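COG0778: Nitroreductase (Streptococcus pneumoniae, PDB 2B67) binds flavin mononucleotide and probably catalyses the NAD(P)H-dependent reduction of nitro compounds or similar acceptors. Local coordinates at residues Gln107-Tyr110 with Phe111-Leu115; Ala120-Ser123 with Glu124-Ser128. All coordinates share one frame; numbering follows the deposited sequence.

Contacts 1 and 2 follow one another along the chain: 107-115 belongs to helix 105-120, whereas 120-128 spans the loop after that helix and the first turn of helix 124-148. Their centres are 19 Å apart and their nearest atoms about 5 Å, without touching. Each brings an aromatic side chain near a bound flavin mononucleotide, F111 at about 7 Å and Y122 at about 8 Å, distances too long for direct contact. Helix 124-148, which contact 2 starts, goes on to supply L133 and L137 to a flavin pocket. The side chains of Y110 and L115 in contact 1 touch H43, another residue of that pocket.

Contact 1 of 2, residues Gln107-Tyr110 with Phe111-Leu115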
loop_
_atom_site.group_PDB
_atom_site.type_symbol
_atom_site.label_atom_id
_atom_site.label_comp_id
_atom_site.label_asym_id
_atom_site.label_seq_id
_atom_site.Cartn_x
_atom_site.Cartn_y
_atom_site.Cartn_z
ATOM N N GLN A 107 -23.834 -5.373 -11.672
ATOM C CA GLN A 107 -22.710 -5.491 -10.747
ATOM C C GLN A 107 -22.518 -6.927 -10.243
ATOM O O GLN A 107 -21.375 -7.427 -10.162
ATOM C CB GLN A 107 -22.886 -4.511 -9.591
ATOM C CG GLN A 107 -22.746 -3.063 -10.022
ATOM C CD GLN A 107 -23.046 -2.063 -8.895
ATOM O OE1 GLN A 107 -24.047 -2.172 -8.173
ATOM N NE2 GLN A 107 -22.171 -1.085 -8.748
ATOM N N LEU A 108 -23.622 -7.596 -9.910
ATOM C CA LEU A 108 -23.529 -8.977 -9.455
ATOM C C LEU A 108 -22.934 -9.925 -10.528
ATOM O O LEU A 108 -22.151 -10.809 -10.205
ATOM C CB LEU A 108 -24.894 -9.484 -8.961
ATOM C CG LEU A 108 -25.410 -8.999 -7.594
ATOM C CD1 LEU A 108 -26.872 -9.400 -7.393
ATOM C CD2 LEU A 108 -24.557 -9.539 -6.446
ATOM N N GLN A 109 -23.328 -9.733 -11.792
ATOM C CA GLN A 109 -22.819 -10.528 -12.933
ATOM C C GLN A 109 -21.338 -10.254 -13.143
ATOM O O GLN A 109 -20.550 -11.142 -13.487
ATOM C CB GLN A 109 -23.589 -10.148 -14.210
ATOM C CG GLN A 109 -22.944 -10.614 -15.524
ATOM C CD GLN A 109 -23.676 -11.775 -16.220
ATOM O OE1 GLN A 109 -24.041 -12.791 -15.593
ATOM N NE2 GLN A 109 -23.889 -11.622 -17.540
ATOM N N TYR A 110 -20.974 -9.001 -12.932
ATOM C CA TYR A 110 -19.610 -8.587 -13.083
ATOM C C TYR A 110 -18.718 -9.315 -12.077
ATOM O O TYR A 110 -17.741 -9.930 -12.472
ATOM C CB TYR A 110 -19.512 -7.087 -12.946
ATOM C CG TYR A 110 -18.106 -6.574 -12.864
ATOM C CD1 TYR A 110 -17.626 -6.037 -11.675
ATOM C CD2 TYR A 110 -17.258 -6.596 -13.984
ATOM C CE1 TYR A 110 -16.341 -5.532 -11.576
ATOM C CE2 TYR A 110 -15.957 -6.097 -13.896
ATOM C CZ TYR A 110 -15.510 -5.563 -12.685
ATOM O OH TYR A 110 -14.240 -5.041 -12.559
ATOM N N PHE A 111 -19.074 -9.277 -10.794
ATOM C CA PHE A 111 -18.296 -9.998 -9.782
ATOM C C PHE A 111 -18.422 -11.532 -9.888
ATOM O O PHE A 111 -17.455 -12.256 -9.625
ATOM C CB PHE A 111 -18.674 -9.529 -8.377
ATOM C CG PHE A 111 -18.140 -8.159 -8.017
ATOM C CD1 PHE A 111 -19.011 -7.095 -7.797
ATOM C CD2 PHE A 111 -16.777 -7.949 -7.846
ATOM C CE1 PHE A 111 -18.524 -5.811 -7.438
ATOM C CE2 PHE A 111 -16.270 -6.676 -7.486
ATOM C CZ PHE A 111 -17.141 -5.599 -7.289
HETATM N N MSE A 112 -19.606 -12.020 -10.259
HETATM C CA MSE A 112 -19.836 -13.463 -10.401
HETATM C C MSE A 112 -19.150 -14.093 -11.632
HETATM O O MSE A 112 -18.632 -15.200 -11.535
HETATM C CB MSE A 112 -21.335 -13.783 -10.448
HETATM C CG MSE A 112 -22.046 -13.722 -9.099
HETATM SE SE MSE A 112 -21.229 -14.840 -7.692
HETATM C CE MSE A 112 -21.611 -16.551 -8.352
ATOM N N LYS A 113 -19.132 -13.383 -12.758
ATOM C CA LYS A 113 -18.656 -13.931 -14.032
ATOM C C LYS A 113 -17.616 -13.097 -14.809
ATOM O O LYS A 113 -16.590 -13.624 -15.270
ATOM C CB LYS A 113 -19.867 -14.294 -14.933
ATOM C CG LYS A 113 -20.338 -15.744 -14.689
ATOM C CD LYS A 113 -21.831 -15.885 -14.710
ATOM C CE LYS A 113 -22.242 -17.293 -14.284
ATOM N NZ LYS A 113 -23.743 -17.362 -14.076
ATOM N N ASN A 114 -17.863 -11.811 -14.982
ATOM C CA ASN A 114 -16.931 -11.025 -15.779
ATOM C C ASN A 114 -15.557 -10.913 -15.135
ATOM O O ASN A 114 -14.533 -11.294 -15.738
ATOM C CB ASN A 114 -17.501 -9.639 -16.095
ATOM C CG ASN A 114 -18.614 -9.712 -17.111
ATOM O OD1 ASN A 114 -19.705 -10.195 -16.811
ATOM N ND2 ASN A 114 -18.326 -9.277 -18.338
ATOM N N LEU A 115 -15.547 -10.421 -13.904
ATOM C CA LEU A 115 -14.304 -10.187 -13.224
ATOM C C LEU A 115 -13.460 -11.473 -13.168
ATOM O O LEU A 115 -12.316 -11.440 -13.625
ATOM C CB LEU A 115 -14.517 -9.570 -11.846
ATOM C CG LEU A 115 -13.535 -8.484 -11.417
ATOM C CD1 LEU A 115 -13.524 -8.288 -9.879
ATOM C CD2 LEU A 115 -12.145 -8.712 -11.971
#
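Q107 O accepts the amide N of F111 at 3.0 Å. CD1 of the F111 ring lies 3.4 Å from the same Q107 O. One residue on, L108 O accepts from M112 N, while CB and CG of the selenomethionine M112 lie against that oxygen. At Q109 the pattern changes: its O receives both K113 N at 2.8 Å and N114 N at 3.1 Å. This switch from i+4 to i+5 bonding, continued by L115 N to Y110 O at 2.7 Å, marks a pi-type turn within helix 105-120. The Q109 side chain bends at chi2, and its CG meets N114 OD1 at 3.5 Å, with the two amide planes 43° apart. With CG anti to the backbone N (chi1 171°), the Y110 ring is carried toward N114 and L115, crossing the first side chain at about a right angle and the second obliquely. One face receives L115 CB, a CH-pi contact 13° off the ring normal, and L115 CG nears the phenol end. The Y110 edge points at the F111 face in a T-shaped pair, centroids 5.3 Å apart; A95 of helix 87-98 also touches the F111 side chain.

Contact 2 of 2, residues Ala120-Ser123 with Glu124-Ser128; sequences ARYS and EQQVS
S123 and Q126 exchange two hydrogen bonds across the start of helix 124-148, one from each backbone amide to the other's side chain, which makes them a capping box with S123 as N-cap. S123 OG accepts from Q126 N at 2.9 Å. A chi1 of 81° puts this hydroxyl between the backbone N and the carbonyl carbon of S123, where it can face the first turn. In return, S123 N donates to Q126 OE1 over 3.2 Å, a more bent bond; the donor stands above the amide carbonyl plane, 50° out of it, and so misses the lone-pair direction. The Q126 chain runs extended beyond CG along the serine, its CG 3.3 Å from S123 OG. The regular helical ladder opens with V127 N to S123 O, 3.0 Å.

Apolar packing is made by Y122 with V127. V127 CG2 meets Y122 CB at 3.5 Å and lies at the edge of the phenol ring, near its plane. The Q126 amide is turned steeply against that ring, their planes 78° apart, and its OE1 comes within 3.3 Å of Y122 CA.

In the fold, the loop joins helix 105-120, whose F119 meets Y122 edge-to-face, to helix 124-148. S128 O is hydrogen-bonded to R175 of strand 174-183, and S128 OG to D129 of the second subunit, so this helix start also borders the dimer interface.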
loop_
_atom_site.group_PDB
_atom_site.type_symbol
_atom_site.label_atom_id
_atom_site.label_comp_id
_atom_site.label_asym_id
_atom_site.label_seq_id
_atom_site.Cartn_x
_atom_site.Cartn_y
_atom_site.Cartn_z
ATOM N N ALA A 120 -8.674 -14.877 -14.698
ATOM C CA ALA A 120 -8.196 -16.100 -15.325
ATOM C C ALA A 120 -7.098 -15.863 -16.359
ATOM O O ALA A 120 -6.282 -16.753 -16.590
ATOM C CB ALA A 120 -9.369 -16.873 -15.958
ATOM N N ARG A 121 -7.088 -14.686 -16.990
ATOM C CA ARG A 121 -6.070 -14.333 -18.002
ATOM C C ARG A 121 -4.816 -13.617 -17.461
ATOM O O ARG A 121 -3.940 -13.218 -18.239
ATOM C CB ARG A 121 -6.689 -13.475 -19.105
ATOM C CG ARG A 121 -7.343 -14.263 -20.221
ATOM C CD ARG A 121 -8.112 -13.311 -21.127
ATOM N NE ARG A 121 -9.463 -13.062 -20.641
ATOM C CZ ARG A 121 -10.207 -12.009 -20.976
ATOM N NH1 ARG A 121 -9.721 -11.071 -21.792
ATOM N NH2 ARG A 121 -11.434 -11.891 -20.491
ATOM N N TYR A 122 -4.738 -13.442 -16.144
ATOM C CA TYR A 122 -3.524 -12.885 -15.514
ATOM C C TYR A 122 -2.359 -13.885 -15.527
ATOM O O TYR A 122 -2.504 -15.027 -15.125
ATOM C CB TYR A 122 -3.808 -12.476 -14.059
ATOM C CG TYR A 122 -4.583 -11.192 -13.870
ATOM C CD1 TYR A 122 -5.454 -10.720 -14.867
ATOM C CD2 TYR A 122 -4.462 -10.446 -12.689
ATOM C CE1 TYR A 122 -6.147 -9.558 -14.711
ATOM C CE2 TYR A 122 -5.184 -9.263 -12.512
ATOM C CZ TYR A 122 -6.021 -8.831 -13.525
ATOM O OH TYR A 122 -6.757 -7.673 -13.392
ATOM N N SER A 123 -1.195 -13.432 -15.953
ATOM C CA SER A 123 0.039 -14.175 -15.711
ATOM C C SER A 123 0.255 -14.406 -14.199
ATOM O O SER A 123 -0.414 -13.788 -13.348
ATOM C CB SER A 123 1.223 -13.401 -16.287
ATOM O OG SER A 123 1.653 -12.354 -15.412
ATOM N N GLU A 124 1.163 -15.316 -13.865
ATOM C CA GLU A 124 1.519 -15.545 -12.472
ATOM C C GLU A 124 2.136 -14.313 -11.787
ATOM O O GLU A 124 1.882 -14.085 -10.602
ATOM C CB GLU A 124 2.404 -16.779 -12.316
ATOM C CG GLU A 124 1.593 -18.000 -11.905
ATOM C CD GLU A 124 2.455 -19.177 -11.497
ATOM O OE1 GLU A 124 2.743 -20.015 -12.388
ATOM O OE2 GLU A 124 2.842 -19.253 -10.293
ATOM N N GLN A 125 2.911 -13.526 -12.539
ATOM C CA GLN A 125 3.509 -12.309 -12.019
ATOM C C GLN A 125 2.429 -11.266 -11.822
ATOM O O GLN A 125 2.465 -10.548 -10.846
ATOM C CB GLN A 125 4.616 -11.753 -12.939
ATOM C CG GLN A 125 5.246 -10.443 -12.383
ATOM C CD GLN A 125 6.038 -9.617 -13.416
ATOM O OE1 GLN A 125 6.686 -10.176 -14.308
ATOM N NE2 GLN A 125 6.007 -8.277 -13.271
ATOM N N GLN A 126 1.475 -11.188 -12.754
ATOM C CA GLN A 126 0.380 -10.217 -12.650
ATOM C C GLN A 126 -0.449 -10.449 -11.406
ATOM O O GLN A 126 -0.678 -9.505 -10.664
ATOM C CB GLN A 126 -0.509 -10.204 -13.890
ATOM C CG GLN A 126 0.131 -9.493 -15.084
ATOM C CD GLN A 126 -0.737 -9.547 -16.366
ATOM O OE1 GLN A 126 -1.723 -10.270 -16.428
ATOM N NE2 GLN A 126 -0.378 -8.740 -17.366
ATOM N N VAL A 127 -0.865 -11.699 -11.177
ATOM C CA VAL A 127 -1.542 -12.095 -9.933
ATOM C C VAL A 127 -0.733 -11.752 -8.671
ATOM O O VAL A 127 -1.258 -11.123 -7.737
ATOM C CB VAL A 127 -1.952 -13.587 -9.924
ATOM C CG1 VAL A 127 -2.517 -14.001 -8.551
ATOM C CG2 VAL A 127 -3.032 -13.832 -10.949
ATOM N N SER A 128 0.533 -12.162 -8.655
ATOM C CA SER A 128 1.376 -11.988 -7.487
ATOM C C SER A 128 1.589 -10.486 -7.136
ATOM O O SER A 128 1.591 -10.115 -5.950
ATOM C CB SER A 128 2.739 -12.688 -7.685
ATOM O OG SER A 128 3.462 -12.687 -6.463
#